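GAF (Saccharomyces cerevisiae, PDB 1F5M) reduces the R-enantiomer of free methionine sulfoxide to methionine with thioredoxin as reductant, helping to protect the yeast cell against oxidative stress. Local coordinates at the interface of chains A and B. Coordinates in Å, arbitrary orientation; residue numbers count along the deposited sequence, not the author numbering. Chains: chain A/B, GAF.

The interface of chains A and B. Residues chain A 88-89, 125-127; chain B 8-10, 13-14.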
ATOM      1  N   LYS A  88      -8.132   2.143   3.658  1.00 20.63           N
ATOM      2  CA  LYS A  88      -8.134   3.548   4.102  1.00 19.67           C
ATOM      3  C   LYS A  88      -6.966   3.807   5.048  1.00 19.79           C
ATOM      4  O   LYS A  88      -6.377   2.870   5.570  1.00 19.89           O
ATOM      5  CB  LYS A  88      -9.469   3.939   4.775  1.00 15.81           C
ATOM      6  CG  LYS A  88     -10.687   3.727   3.868  1.00 14.51           C
ATOM      7  CD  LYS A  88     -11.984   4.248   4.488  1.00 16.66           C
ATOM      8  CE  LYS A  88     -13.168   3.931   3.569  1.00 20.78           C
ATOM      9  NZ  LYS A  88     -14.422   4.469   4.170  1.00 19.58           N
ATOM     10  N   VAL A  89      -6.649   5.086   5.260  1.00 20.34           N
ATOM     11  CA  VAL A  89      -5.559   5.532   6.150  1.00 18.13           C
ATOM     12  C   VAL A  89      -5.702   4.804   7.499  1.00 18.60           C
ATOM     13  O   VAL A  89      -6.802   4.637   8.010  1.00 20.99           O
ATOM     14  CB  VAL A  89      -5.621   7.075   6.263  1.00 18.92           C
ATOM     15  CG1 VAL A  89      -4.745   7.618   7.412  1.00 17.40           C
ATOM     16  CG2 VAL A  89      -5.131   7.646   4.908  1.00 14.96           C
ATOM     17  N   CYS A 125      -8.610   1.514  13.547  1.00 26.91           N
ATOM     18  CA  CYS A 125      -8.041   2.462  12.589  1.00 26.74           C
ATOM     19  C   CYS A 125      -9.161   2.909  11.666  1.00 25.81           C
ATOM     20  O   CYS A 125      -9.158   4.046  11.175  1.00 25.69           O
ATOM     21  CB  CYS A 125      -6.852   1.876  11.793  1.00 27.56           C
ATOM     22  SG  CYS A 125      -5.549   1.293  12.930  1.00 31.15           S
ATOM     23  N   ASP A 126     -10.141   2.033  11.454  1.00 26.95           N
ATOM     24  CA  ASP A 126     -11.320   2.333  10.613  1.00 26.20           C
ATOM     25  C   ASP A 126     -12.530   2.100  11.529  1.00 26.82           C
ATOM     26  O   ASP A 126     -12.745   0.984  12.062  1.00 25.08           O
ATOM     27  CB  ASP A 126     -11.395   1.391   9.388  1.00 26.65           C
ATOM     28  CG  ASP A 126     -12.495   1.791   8.388  1.00 27.25           C
ATOM     29  OD1 ASP A 126     -13.530   2.319   8.833  1.00 27.82           O
ATOM     30  OD2 ASP A 126     -12.343   1.577   7.152  1.00 28.47           O
ATOM     31  N   GLY A 127     -13.309   3.157  11.736  1.00 26.12           N
ATOM     32  CA  GLY A 127     -14.452   3.015  12.609  1.00 28.21           C
ATOM     33  C   GLY A 127     -15.462   1.982  12.133  1.00 28.99           C
ATOM     34  O   GLY A 127     -16.187   1.418  12.953  1.00 29.27           O
TER
ATOM     35  N   HIS B   8     -11.546   8.549  13.367  1.00 26.23           N
ATOM     36  CA  HIS B   8     -10.643   7.394  13.235  1.00 24.33           C
ATOM     37  C   HIS B   8      -9.724   7.773  12.101  1.00 26.02           C
ATOM     38  O   HIS B   8     -10.059   8.699  11.312  1.00 24.65           O
ATOM     39  CB  HIS B   8     -11.392   6.110  12.857  1.00 24.98           C
ATOM     40  CG  HIS B   8     -12.204   5.532  13.975  1.00 26.84           C
ATOM     41  ND1 HIS B   8     -13.513   5.894  14.202  1.00 24.24           N
ATOM     42  CD2 HIS B   8     -11.884   4.635  14.941  1.00 27.64           C
ATOM     43  CE1 HIS B   8     -13.968   5.239  15.257  1.00 27.99           C
ATOM     44  NE2 HIS B   8     -13.001   4.471  15.721  1.00 28.70           N
ATOM     45  N   HIS B   9      -8.583   7.087  12.019  1.00 23.97           N
ATOM     46  CA  HIS B   9      -7.607   7.361  10.964  1.00 23.05           C
ATOM     47  C   HIS B   9      -8.235   7.328   9.582  1.00 23.13           C
ATOM     48  O   HIS B   9      -7.948   8.177   8.729  1.00 22.82           O
ATOM     49  CB  HIS B   9      -6.436   6.352  11.014  1.00 22.18           C
ATOM     50  CG  HIS B   9      -5.432   6.652  12.074  1.00 22.29           C
ATOM     51  ND1 HIS B   9      -5.692   6.478  13.414  1.00 24.62           N
ATOM     52  CD2 HIS B   9      -4.189   7.172  12.000  1.00 25.47           C
ATOM     53  CE1 HIS B   9      -4.653   6.878  14.120  1.00 23.78           C
ATOM     54  NE2 HIS B   9      -3.725   7.302  13.286  1.00 24.48           N
ATOM     55  N   ALA B  10      -9.118   6.363   9.370  1.00 23.66           N
ATOM     56  CA  ALA B  10      -9.770   6.203   8.077  1.00 23.74           C
ATOM     57  C   ALA B  10     -10.552   7.441   7.587  1.00 24.85           C
ATOM     58  O   ALA B  10     -10.758   7.622   6.378  1.00 22.81           O
ATOM     59  CB  ALA B  10     -10.683   4.984   8.133  1.00 19.04           C
ATOM     60  N   VAL B  13     -10.039   9.984   4.660  1.00 25.16           N
ATOM     61  CA  VAL B  13     -10.423   9.604   3.320  1.00 24.63           C
ATOM     62  C   VAL B  13     -11.953   9.530   3.207  1.00 25.28           C
ATOM     63  O   VAL B  13     -12.506   9.066   2.208  1.00 24.45           O
ATOM     64  CB  VAL B  13      -9.672   8.254   3.019  1.00 27.19           C
ATOM     65  CG1 VAL B  13     -10.542   7.281   2.341  1.00 30.73           C
ATOM     66  CG2 VAL B  13      -8.376   8.545   2.268  1.00 25.53           C
ATOM     67  N   ASN B  14     -12.641  10.014   4.244  1.00 26.41           N
ATOM     68  CA  ASN B  14     -14.099  10.007   4.250  1.00 29.96           C
ATOM     69  C   ASN B  14     -14.580  11.443   4.161  1.00 33.26           C
ATOM     70  O   ASN B  14     -14.587  12.165   5.163  1.00 35.63           O
ATOM     71  CB  ASN B  14     -14.656   9.375   5.542  1.00 29.25           C
ATOM     72  CG  ASN B  14     -14.369   7.881   5.642  1.00 30.53           C
ATOM     73  OD1 ASN B  14     -14.380   7.160   4.636  1.00 30.29           O
ATOM     74  ND2 ASN B  14     -14.161   7.401   6.854  1.00 30.75           N
TER
HETATM   75  O   HOH W   1     -14.552   4.570   7.553  1.00 25.29           O
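A:Lys88 reaches B:Asn14 with its amino tip. NZ donates a hydrogen bond to the side-chain amide oxygen OD1 of B:Asn14, at 2.7 Å. The donor lies in the amide plane, on a lone pair of OD1. The two side chains cross at about a right angle. The lysine chain is extended beyond CG, which carries NZ to the asparagine. A water ties the other half of the amide to chain A. It lies 2.9 Å from B:Asn14 ND2 and 2.8 Å from the carboxylate OD1 of A:Asp126. With both ends of its amide engaged, B:Asn14 is probably held against rotation. The backbone contributes a bond: B:Ala10 N donates to the carbonyl O of A:Cys125 at 2.9 Å, with 155° at the hydrogen.

Apolar packing centres on B:Ala10. Its methyl CB sits 3.7 Å from A:Lys88 CB and also touches the carboxylate group of A:Asp126. The CG of A:Asp126 is anti to the backbone N (chi1 -172°), which brings the carboxylate alongside that methyl. The stem of A:Lys88 also meets B:Val13, whose CG1 touches its CG. An alanine in place of A:Lys88 would probably leave B:Asn14 OD1 without its donor and open a gap beside B:Val13.

A CH-pi contact lies at the other end of the patch. A:Gly127 CA sits over the centre of the B:His8 imidazole, 3.4 Å from the ring centroid.

The patch joins two stretches of chain A to the N-terminal segment of chain B. A:Lys88 and A:Val89 follow the short strand 87-87, and A:Cys125 to A:Gly127 lie in the loop before strand 131-138. Chain B supplies the 3-10 helix 9-13 and the residues flanking it. The patch is part of a two-fold symmetric interface between the two copies of the protein and has a twin with the chains exchanged. This dimer may not be the biological one. A:Cys125 also forms a disulfide with A:Cys91, which would tether its loop close to this contact.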